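Local coordinates for protein NADP-dependent glyceraldehyde-3-phosphate dehydrogenase (Bacillus halodurans, PDB 3PRL) that probably oxidises glyceraldehyde 3-phosphate to 3-phosphoglycerate without a phosphorylation step, using NADP+ as the hydride acceptor, as a member of the aldehyde dehydrogenase family, at residues L76-R87 with M198-P208; A12-W20 with E209-G217. All blocks are in the same frame, centred on the assembly; numbering follows the deposited sequence.

Contact 1 of 2, residues L76-R87 with M198-P208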
loop_
_atom_site.group_PDB
_atom_site.type_symbol
_atom_site.label_atom_id
_atom_site.label_comp_id
_atom_site.label_asym_id
_atom_site.label_seq_id
_atom_site.Cartn_x
_atom_site.Cartn_y
_atom_site.Cartn_z
ATOM N N LEU D 76 -24.394 -0.470 9.571
ATOM C CA LEU D 76 -24.718 -0.292 10.994
ATOM C C LEU D 76 -23.987 0.911 11.579
ATOM O O LEU D 76 -24.538 1.642 12.403
ATOM C CB LEU D 76 -24.417 -1.557 11.812
ATOM C CG LEU D 76 -24.665 -1.488 13.343
ATOM C CD1 LEU D 76 -26.130 -1.151 13.693
ATOM C CD2 LEU D 76 -24.204 -2.755 14.076
ATOM N N LEU D 77 -22.752 1.114 11.149
ATOM C CA LEU D 77 -21.968 2.238 11.631
ATOM C C LEU D 77 -22.564 3.544 11.137
ATOM O O LEU D 77 -22.822 4.420 11.944
ATOM C CB LEU D 77 -20.481 2.100 11.257
ATOM C CG LEU D 77 -19.579 1.430 12.300
ATOM C CD1 LEU D 77 -20.000 -0.003 12.631
ATOM C CD2 LEU D 77 -18.100 1.471 11.862
ATOM N N TYR D 78 -22.788 3.638 9.821
ATOM C CA TYR D 78 -23.451 4.777 9.194
ATOM C C TYR D 78 -24.723 5.128 9.967
ATOM O O TYR D 78 -24.927 6.273 10.346
ATOM C CB TYR D 78 -23.827 4.473 7.729
ATOM C CG TYR D 78 -22.676 4.290 6.749
ATOM C CD1 TYR D 78 -21.417 4.813 7.007
ATOM C CD2 TYR D 78 -22.872 3.629 5.536
ATOM C CE1 TYR D 78 -20.372 4.660 6.109
ATOM C CE2 TYR D 78 -21.831 3.469 4.625
ATOM C CZ TYR D 78 -20.581 3.986 4.921
ATOM O OH TYR D 78 -19.539 3.837 4.029
ATOM N N ALA D 79 -25.569 4.116 10.203
ATOM C CA ALA D 79 -26.859 4.297 10.911
ATOM C C ALA D 79 -26.681 4.834 12.322
ATOM O O ALA D 79 -27.421 5.714 12.763
ATOM C CB ALA D 79 -27.649 2.989 10.950
ATOM N N TRP D 80 -25.677 4.308 13.018
ATOM C CA TRP D 80 -25.362 4.745 14.370
ATOM C C TRP D 80 -24.919 6.202 14.340
ATOM O O TRP D 80 -25.369 6.997 15.148
ATOM C CB TRP D 80 -24.269 3.840 14.940
ATOM C CG TRP D 80 -23.771 4.155 16.311
ATOM C CD1 TRP D 80 -24.439 4.792 17.322
ATOM C CD2 TRP D 80 -22.493 3.796 16.841
ATOM N NE1 TRP D 80 -23.648 4.861 18.438
ATOM C CE2 TRP D 80 -22.448 4.255 18.173
ATOM C CE3 TRP D 80 -21.385 3.116 16.320
ATOM C CZ2 TRP D 80 -21.330 4.071 18.989
ATOM C CZ3 TRP D 80 -20.278 2.941 17.121
ATOM C CH2 TRP D 80 -20.259 3.408 18.444
ATOM N N ALA D 81 -24.044 6.534 13.389
ATOM C CA ALA D 81 -23.520 7.892 13.228
ATOM C C ALA D 81 -24.650 8.880 12.979
ATOM O O ALA D 81 -24.688 9.955 13.601
ATOM C CB ALA D 81 -22.527 7.945 12.109
ATOM N N ASP D 82 -25.563 8.509 12.080
ATOM C CA ASP D 82 -26.726 9.349 11.780
ATOM C C ASP D 82 -27.547 9.650 13.034
ATOM O O ASP D 82 -27.868 10.808 13.306
ATOM C CB ASP D 82 -27.621 8.709 10.704
ATOM C CG ASP D 82 -26.871 8.398 9.409
ATOM O OD1 ASP D 82 -25.680 8.756 9.274
ATOM O OD2 ASP D 82 -27.482 7.781 8.516
ATOM N N LEU D 83 -27.879 8.606 13.788
ATOM C CA LEU D 83 -28.661 8.765 15.009
ATOM C C LEU D 83 -27.935 9.598 16.065
ATOM O O LEU D 83 -28.577 10.331 16.798
ATOM C CB LEU D 83 -29.084 7.409 15.602
ATOM C CG LEU D 83 -29.931 6.412 14.797
ATOM C CD1 LEU D 83 -30.506 5.322 15.718
ATOM C CD2 LEU D 83 -31.055 7.069 13.989
ATOM N N LEU D 84 -26.609 9.483 16.160
ATOM C CA LEU D 84 -25.877 10.324 17.118
ATOM C C LEU D 84 -25.985 11.808 16.727
ATOM O O LEU D 84 -26.367 12.649 17.534
ATOM C CB LEU D 84 -24.410 9.876 17.288
ATOM C CG LEU D 84 -24.103 8.487 17.886
ATOM C CD1 LEU D 84 -22.615 8.095 17.761
ATOM C CD2 LEU D 84 -24.542 8.334 19.322
ATOM N N GLU D 85 -25.680 12.107 15.472
ATOM C CA GLU D 85 -25.787 13.454 14.910
ATOM C C GLU D 85 -27.175 14.056 15.143
ATOM O O GLU D 85 -27.302 15.202 15.584
ATOM C CB GLU D 85 -25.502 13.354 13.421
ATOM C CG GLU D 85 -25.540 14.626 12.629
ATOM C CD GLU D 85 -24.936 14.385 11.264
ATOM O OE1 GLU D 85 -25.709 14.186 10.300
ATOM O OE2 GLU D 85 -23.693 14.331 11.170
ATOM N N GLU D 86 -28.199 13.263 14.834
ATOM C CA GLU D 86 -29.589 13.566 15.145
ATOM C C GLU D 86 -29.794 13.937 16.620
ATOM O O GLU D 86 -30.567 14.849 16.930
ATOM C CB GLU D 86 -30.466 12.363 14.762
ATOM C CG GLU D 86 -31.950 12.530 15.034
ATOM C CD GLU D 86 -32.791 11.382 14.491
ATOM O OE1 GLU D 86 -32.574 10.966 13.329
ATOM O OE2 GLU D 86 -33.681 10.907 15.233
ATOM N N ARG D 87 -29.110 13.235 17.521
ATOM C CA ARG D 87 -29.248 13.485 18.963
ATOM C C ARG D 87 -28.115 14.357 19.520
ATOM O O ARG D 87 -27.756 14.259 20.703
ATOM C CB ARG D 87 -29.381 12.161 19.733
ATOM C CG ARG D 87 -30.629 11.378 19.337
ATOM C CD ARG D 87 -30.585 9.912 19.734
ATOM N NE ARG D 87 -31.695 9.167 19.128
ATOM C CZ ARG D 87 -31.947 7.878 19.333
ATOM N NH1 ARG D 87 -31.182 7.157 20.138
ATOM N NH2 ARG D 87 -32.981 7.309 18.731
ATOM N N MET D 198 -24.948 6.940 24.215
ATOM C CA MET D 198 -24.267 6.644 22.952
ATOM C C MET D 198 -24.622 5.248 22.448
ATOM O O MET D 198 -24.947 5.077 21.256
ATOM C CB MET D 198 -22.757 6.802 23.065
ATOM C CG MET D 198 -22.009 6.396 21.806
ATOM S SD MET D 198 -20.281 6.077 22.120
ATOM C CE MET D 198 -20.386 4.591 23.132
ATOM N N VAL D 199 -24.559 4.262 23.345
ATOM C CA VAL D 199 -24.820 2.849 22.992
ATOM C C VAL D 199 -26.264 2.617 22.588
ATOM O O VAL D 199 -26.550 1.817 21.693
ATOM C CB VAL D 199 -24.408 1.884 24.118
ATOM C CG1 VAL D 199 -25.107 0.517 23.990
ATOM C CG2 VAL D 199 -22.910 1.696 24.102
ATOM N N GLU D 200 -27.172 3.317 23.257
ATOM C CA GLU D 200 -28.588 3.298 22.915
ATOM C C GLU D 200 -28.842 3.570 21.433
ATOM O O GLU D 200 -29.626 2.866 20.789
ATOM C CB GLU D 200 -29.328 4.337 23.744
ATOM C CG GLU D 200 -29.633 3.889 25.160
ATOM C CD GLU D 200 -30.643 4.784 25.846
ATOM O OE1 GLU D 200 -31.580 5.272 25.172
ATOM O OE2 GLU D 200 -30.488 4.992 27.064
ATOM N N ALA D 201 -28.191 4.614 20.920
ATOM C CA ALA D 201 -28.263 4.973 19.502
ATOM C C ALA D 201 -27.788 3.836 18.600
ATOM O O ALA D 201 -28.310 3.665 17.513
ATOM C CB ALA D 201 -27.469 6.260 19.226
ATOM N N LEU D 202 -26.821 3.048 19.065
ATOM C CA LEU D 202 -26.301 1.895 18.297
ATOM C C LEU D 202 -27.336 0.772 18.255
ATOM O O LEU D 202 -27.523 0.106 17.228
ATOM C CB LEU D 202 -25.005 1.376 18.931
ATOM C CG LEU D 202 -23.919 0.690 18.095
ATOM C CD1 LEU D 202 -22.677 0.535 18.943
ATOM C CD2 LEU D 202 -24.341 -0.651 17.556
ATOM N N ALA D 203 -27.986 0.565 19.396
ATOM C CA ALA D 203 -29.094 -0.372 19.534
ATOM C C ALA D 203 -30.276 0.033 18.660
ATOM O O ALA D 203 -30.838 -0.802 17.955
ATOM C CB ALA D 203 -29.526 -0.459 21.008
ATOM N N ASP D 204 -30.642 1.315 18.708
ATOM C CA ASP D 204 -31.771 1.851 17.929
ATOM C C ASP D 204 -31.431 1.862 16.429
ATOM O O ASP D 204 -32.315 1.981 15.577
ATOM C CB ASP D 204 -32.160 3.271 18.397
ATOM C CG ASP D 204 -32.695 3.324 19.849
ATOM O OD1 ASP D 204 -32.954 2.266 20.476
ATOM O OD2 ASP D 204 -32.857 4.454 20.369
ATOM N N ALA D 205 -30.140 1.746 16.128
ATOM C CA ALA D 205 -29.637 1.680 14.756
ATOM C C ALA D 205 -29.740 0.268 14.201
ATOM O O ALA D 205 -29.530 0.047 13.002
ATOM C CB ALA D 205 -28.188 2.168 14.703
ATOM N N GLY D 206 -30.053 -0.682 15.077
ATOM C CA GLY D 206 -30.209 -2.082 14.675
ATOM C C GLY D 206 -29.032 -3.003 14.965
ATOM O O GLY D 206 -28.831 -3.979 14.253
ATOM N N ALA D 207 -28.254 -2.721 16.006
ATOM C CA ALA D 207 -27.171 -3.633 16.392
ATOM C C ALA D 207 -27.748 -5.002 16.747
ATOM O O ALA D 207 -28.657 -5.086 17.573
ATOM C CB ALA D 207 -26.396 -3.080 17.562
ATOM N N PRO D 208 -27.257 -6.075 16.096
ATOM C CA PRO D 208 -27.717 -7.404 16.520
ATOM C C PRO D 208 -27.325 -7.693 17.970
ATOM O O PRO D 208 -26.397 -7.075 18.495
ATOM C CB PRO D 208 -27.012 -8.353 15.550
ATOM C CG PRO D 208 -26.760 -7.524 14.328
ATOM C CD PRO D 208 -26.515 -6.124 14.819
#

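Contact 2 of 2, residues A12-W20 with E209-G217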
loop_
_atom_site.group_PDB
_atom_site.type_symbol
_atom_site.label_atom_id
_atom_site.label_comp_id
_atom_site.label_asym_id
_atom_site.label_seq_id
_atom_site.Cartn_x
_atom_site.Cartn_y
_atom_site.Cartn_z
ATOM N N ALA D 12 -30.264 4.760 34.421
ATOM C CA ALA D 12 -29.936 4.040 33.202
ATOM C C ALA D 12 -29.792 2.541 33.412
ATOM O O ALA D 12 -29.341 2.083 34.469
ATOM C CB ALA D 12 -28.659 4.599 32.606
ATOM N N ASN D 13 -30.183 1.788 32.390
ATOM C CA ASN D 13 -29.944 0.360 32.350
ATOM C C ASN D 13 -28.740 0.015 31.449
ATOM O O ASN D 13 -28.266 0.859 30.662
ATOM C CB ASN D 13 -31.214 -0.382 31.925
ATOM C CG ASN D 13 -32.136 -0.730 33.119
ATOM O OD1 ASN D 13 -31.987 -0.208 34.235
ATOM N ND2 ASN D 13 -33.095 -1.621 32.870
ATOM N N ILE D 14 -28.233 -1.208 31.597
ATOM C CA ILE D 14 -27.123 -1.707 30.785
ATOM C C ILE D 14 -27.625 -2.670 29.730
ATOM O O ILE D 14 -28.672 -3.292 29.903
ATOM C CB ILE D 14 -25.994 -2.391 31.640
ATOM C CG1 ILE D 14 -26.498 -3.636 32.396
ATOM C CG2 ILE D 14 -25.351 -1.385 32.595
ATOM C CD1 ILE D 14 -26.157 -4.964 31.714
ATOM N N LEU D 15 -26.864 -2.778 28.641
ATOM C CA LEU D 15 -27.166 -3.688 27.555
ATOM C C LEU D 15 -26.406 -4.992 27.698
ATOM O O LEU D 15 -25.172 -5.007 27.758
ATOM C CB LEU D 15 -26.797 -3.050 26.210
ATOM C CG LEU D 15 -27.079 -3.841 24.927
ATOM C CD1 LEU D 15 -28.577 -4.025 24.676
ATOM C CD2 LEU D 15 -26.437 -3.126 23.755
ATOM N N ARG D 16 -27.167 -6.075 27.749
ATOM C CA ARG D 16 -26.651 -7.423 27.601
ATOM C C ARG D 16 -27.556 -8.195 26.633
ATOM O O ARG D 16 -28.779 -8.180 26.782
ATOM C CB ARG D 16 -26.599 -8.138 28.949
ATOM C CG ARG D 16 -25.953 -9.520 28.862
ATOM C CD ARG D 16 -25.945 -10.273 30.188
ATOM N NE ARG D 16 -27.300 -10.460 30.707
ATOM C CZ ARG D 16 -27.781 -9.855 31.783
ATOM N NH1 ARG D 16 -29.034 -10.088 32.162
ATOM N NH2 ARG D 16 -27.016 -9.025 32.484
ATOM N N ASN D 17 -26.951 -8.840 25.634
ATOM C CA ASN D 17 -27.656 -9.730 24.695
ATOM C C ASN D 17 -28.907 -9.143 24.015
ATOM O O ASN D 17 -29.891 -9.845 23.781
ATOM C CB ASN D 17 -27.979 -11.069 25.382
ATOM C CG ASN D 17 -26.730 -11.796 25.869
ATOM O OD1 ASN D 17 -25.635 -11.603 25.339
ATOM N ND2 ASN D 17 -26.894 -12.649 26.873
ATOM N N GLY D 18 -28.860 -7.849 23.706
ATOM C CA GLY D 18 -29.955 -7.181 22.994
ATOM C C GLY D 18 -30.994 -6.523 23.883
ATOM O O GLY D 18 -31.680 -5.586 23.456
ATOM N N GLU D 19 -31.107 -7.005 25.119
ATOM C CA GLU D 19 -32.066 -6.446 26.077
ATOM C C GLU D 19 -31.440 -5.499 27.091
ATOM O O GLU D 19 -30.438 -5.829 27.737
ATOM C CB GLU D 19 -32.893 -7.534 26.792
ATOM C CG GLU D 19 -32.316 -8.954 26.785
ATOM C CD GLU D 19 -33.317 -9.985 27.303
ATOM O OE1 GLU D 19 -33.460 -10.113 28.544
ATOM O OE2 GLU D 19 -33.959 -10.668 26.475
ATOM N N TRP D 20 -32.039 -4.318 27.213
ATOM C CA TRP D 20 -31.657 -3.352 28.232
ATOM C C TRP D 20 -32.141 -3.849 29.584
ATOM O O TRP D 20 -33.347 -3.828 29.875
ATOM C CB TRP D 20 -32.231 -1.976 27.901
ATOM C CG TRP D 20 -31.579 -1.392 26.684
ATOM C CD1 TRP D 20 -32.039 -1.443 25.397
ATOM C CD2 TRP D 20 -30.320 -0.711 26.633
ATOM N NE1 TRP D 20 -31.153 -0.816 24.554
ATOM C CE2 TRP D 20 -30.090 -0.362 25.286
ATOM C CE3 TRP D 20 -29.373 -0.349 27.600
ATOM C CZ2 TRP D 20 -28.947 0.331 24.878
ATOM C CZ3 TRP D 20 -28.235 0.343 27.188
ATOM C CH2 TRP D 20 -28.037 0.675 25.840
ATOM N N GLU D 209 -28.049 -8.610 18.606
ATOM C CA GLU D 209 -27.863 -8.960 20.026
ATOM C C GLU D 209 -26.451 -9.462 20.327
ATOM O O GLU D 209 -25.923 -10.277 19.592
ATOM C CB GLU D 209 -28.889 -10.033 20.419
ATOM C CG GLU D 209 -28.987 -11.147 19.388
ATOM C CD GLU D 209 -30.088 -12.146 19.661
ATOM O OE1 GLU D 209 -31.278 -11.747 19.722
ATOM O OE2 GLU D 209 -29.752 -13.340 19.785
ATOM N N GLY D 210 -25.843 -8.960 21.402
ATOM C CA GLY D 210 -24.520 -9.424 21.848
ATOM C C GLY D 210 -23.290 -8.691 21.323
ATOM O O GLY D 210 -22.279 -8.594 22.027
ATOM N N ILE D 211 -23.362 -8.181 20.093
ATOM C CA ILE D 211 -22.228 -7.492 19.433
ATOM C C ILE D 211 -21.617 -6.386 20.280
ATOM O O ILE D 211 -20.390 -6.198 20.293
ATOM C CB ILE D 211 -22.655 -6.888 18.070
ATOM C CG1 ILE D 211 -23.359 -7.938 17.219
ATOM C CG2 ILE D 211 -21.455 -6.289 17.322
ATOM C CD1 ILE D 211 -22.632 -9.259 17.152
ATOM N N ILE D 212 -22.501 -5.654 20.959
ATOM C CA ILE D 212 -22.154 -4.664 21.961
ATOM C C ILE D 212 -22.823 -5.027 23.294
ATOM O O ILE D 212 -24.047 -5.202 23.367
ATOM C CB ILE D 212 -22.548 -3.215 21.504
ATOM C CG1 ILE D 212 -22.202 -2.159 22.578
ATOM C CG2 ILE D 212 -24.024 -3.133 21.092
ATOM C CD1 ILE D 212 -20.703 -1.868 22.700
ATOM N N GLN D 213 -21.993 -5.169 24.325
ATOM C CA GLN D 213 -22.443 -5.329 25.709
ATOM C C GLN D 213 -21.867 -4.178 26.532
ATOM O O GLN D 213 -20.707 -3.792 26.336
ATOM C CB GLN D 213 -21.969 -6.670 26.273
ATOM C CG GLN D 213 -22.143 -7.853 25.309
ATOM C CD GLN D 213 -23.551 -8.420 25.295
ATOM O OE1 GLN D 213 -24.542 -7.688 25.128
ATOM N NE2 GLN D 213 -23.652 -9.736 25.480
ATOM N N VAL D 214 -22.682 -3.611 27.425
ATOM C CA VAL D 214 -22.203 -2.555 28.331
ATOM C C VAL D 214 -22.021 -3.128 29.726
ATOM O O VAL D 214 -22.943 -3.704 30.294
ATOM C CB VAL D 214 -23.156 -1.332 28.406
ATOM C CG1 VAL D 214 -22.526 -0.202 29.243
ATOM C CG2 VAL D 214 -23.525 -0.841 27.010
ATOM N N VAL D 215 -20.811 -3.011 30.259
ATOM C CA VAL D 215 -20.559 -3.452 31.617
ATOM C C VAL D 215 -20.301 -2.230 32.464
ATOM O O VAL D 215 -19.433 -1.438 32.158
ATOM C CB VAL D 215 -19.408 -4.493 31.720
ATOM C CG1 VAL D 215 -19.864 -5.841 31.135
ATOM C CG2 VAL D 215 -18.121 -3.999 31.028
ATOM N N THR D 216 -21.100 -2.062 33.514
ATOM C CA THR D 216 -20.874 -1.000 34.469
ATOM C C THR D 216 -20.746 -1.592 35.864
ATOM O O THR D 216 -21.305 -2.644 36.168
ATOM C CB THR D 216 -21.990 0.079 34.437
ATOM O OG1 THR D 216 -23.265 -0.543 34.625
ATOM C CG2 THR D 216 -21.974 0.841 33.108
ATOM N N GLY D 217 -20.002 -0.907 36.710
ATOM C CA GLY D 217 -19.716 -1.417 38.025
ATOM C C GLY D 217 -18.651 -0.560 38.640
ATOM O O GLY D 217 -17.961 0.188 37.942
HETATM O O HOH W 1 -26.021 -6.680 22.971
#

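Contact 1 of 2, residues L76-R87 with M198-P208
Two helices of the NADP-binding half of this aldehyde dehydrogenase pack here: helix 70-86, through Trp-80, lies against the last turns of helix 192-204, which follows strand 182-186 in the Rossmann-like sheet. The short axes of 76-86 and 198-204 come within 8.3 Å, at 128° between their directions. The indole of Trp-80 is sandwiched. Leu-202 sits over one face, its CD1 3.6 Å from the centroid of the six-membered ring and almost on the ring normal, a CH-pi contact; on the opposite face Leu-84 of the same helix puts CD1 toward the rim. With CG anti to the backbone N (chi1 178°), the ring lies between these two leucines, and Trp-80 NE1 donates a hydrogen bond to Met-198 O at 3.1 Å, approaching from above the carbonyl plane. Met-198 also brings SD to the edge of the six-membered ring, a Met-aromatic contact.

Beside the indole, small side chains fill the interface: Ala-205 CB touches Ala-79 CB at 3.9 Å, and Ala-201 CB meets Leu-84 CD2 at 3.6 Å. Leu-83 CD1 lies against Ala-201 O and Ala-205 N. Leu-76 carries the packing past the Schellman motif at Gly-206, CD1 lying 3.5 Å from Ala-207 N and CD2 near Ala-207 CB and Pro-208 CD. Outside the two segments, Leu-77 and Met-198 reach helix 167-178.

At the far end, Arg-87 runs extended from CG to NE and forms a salt bridge with Asp-204: NH1 (3.2 Å) and NH2 (3.3 Å) both donate to OD2, which lies in the guanidinium plane, while the carboxylate is turned 73° from it. A single oxygen thus takes both N-H groups on its anti side, which probably helps stabilise Asp-204 as the anion.

Contact 2 of 2, residues A12-W20 with E209-G217
Leu-15 and Val-214 join the N-terminal hairpin, strands 10-16 and 19-21 linked by a type I' turn, to strand 212-214 of the dinucleotide-binding sheet. The short strands run roughly antiparallel, but only one backbone hydrogen bond joins these two segments, Val-214 N to Leu-15 O at 2.9 Å; the regular partner of strand 212-214, parallel to it, is 182-186.

The tight apolar part starts at Leu-15, which brings CD2 against Ile-212, 3.6 Å from CG2, while its CB packs on Val-214 CG2. Farther along, Ile-14 CB lies 3.6 Å from Val-214 O, in front of the oxygen, which is buried without a polar partner in the model. Thr-216 slides past Ile-14 in the opposite direction, its OG1 hydrogen-bonded to Pro-44 O; it lies near Lys-186 and Thr-189, which bind NADP+.

The loose side is the exposed outer end, Gly-18 and Glu-209, where little but Glu-209 CB against Asn-17 O touches. A water between the turn and 210-212 accepts from Gly-18 N and Gly-210 N and donates to Ile-212 O. Next to it the contact is polar but tightly bonded: Gln-213, bent at chi2 (-81°), brings its amide back to the turn and bonds Asn-17 twice. OE1 receives Asn-17 N on an in-plane lone pair, at 2.7 Å. The planes of the two side-chain amides are 43° apart, and Gln-213 NE2 reaches Asn-17 OD1, also at 2.7 Å, from 42° above the Asn-17 carbonyl plane.

From the N terminus the chain makes hairpin 12-20, runs through helix 70-86, then passes through strand 182-186 and helix 192-204 to reach strand 212-214. Contact 1 closes the loop from 76-87 to 198-208; contact 2 closes the longer one from 12-20 to 209-217, so the first lies within the second. Because Pro-208 and Glu-209 are neighbours, the two closures meet where the chain leaves helix 192-204. That helix is shared: one flank packs on helix 70-86, while Val-199 CG1 lies 3.5 Å from Trp-20 CH2 and also touches Leu-15 and Val-214. The N-terminal hairpin, helix 70-86 and strand 212-214 thus all meet on helix 192-204.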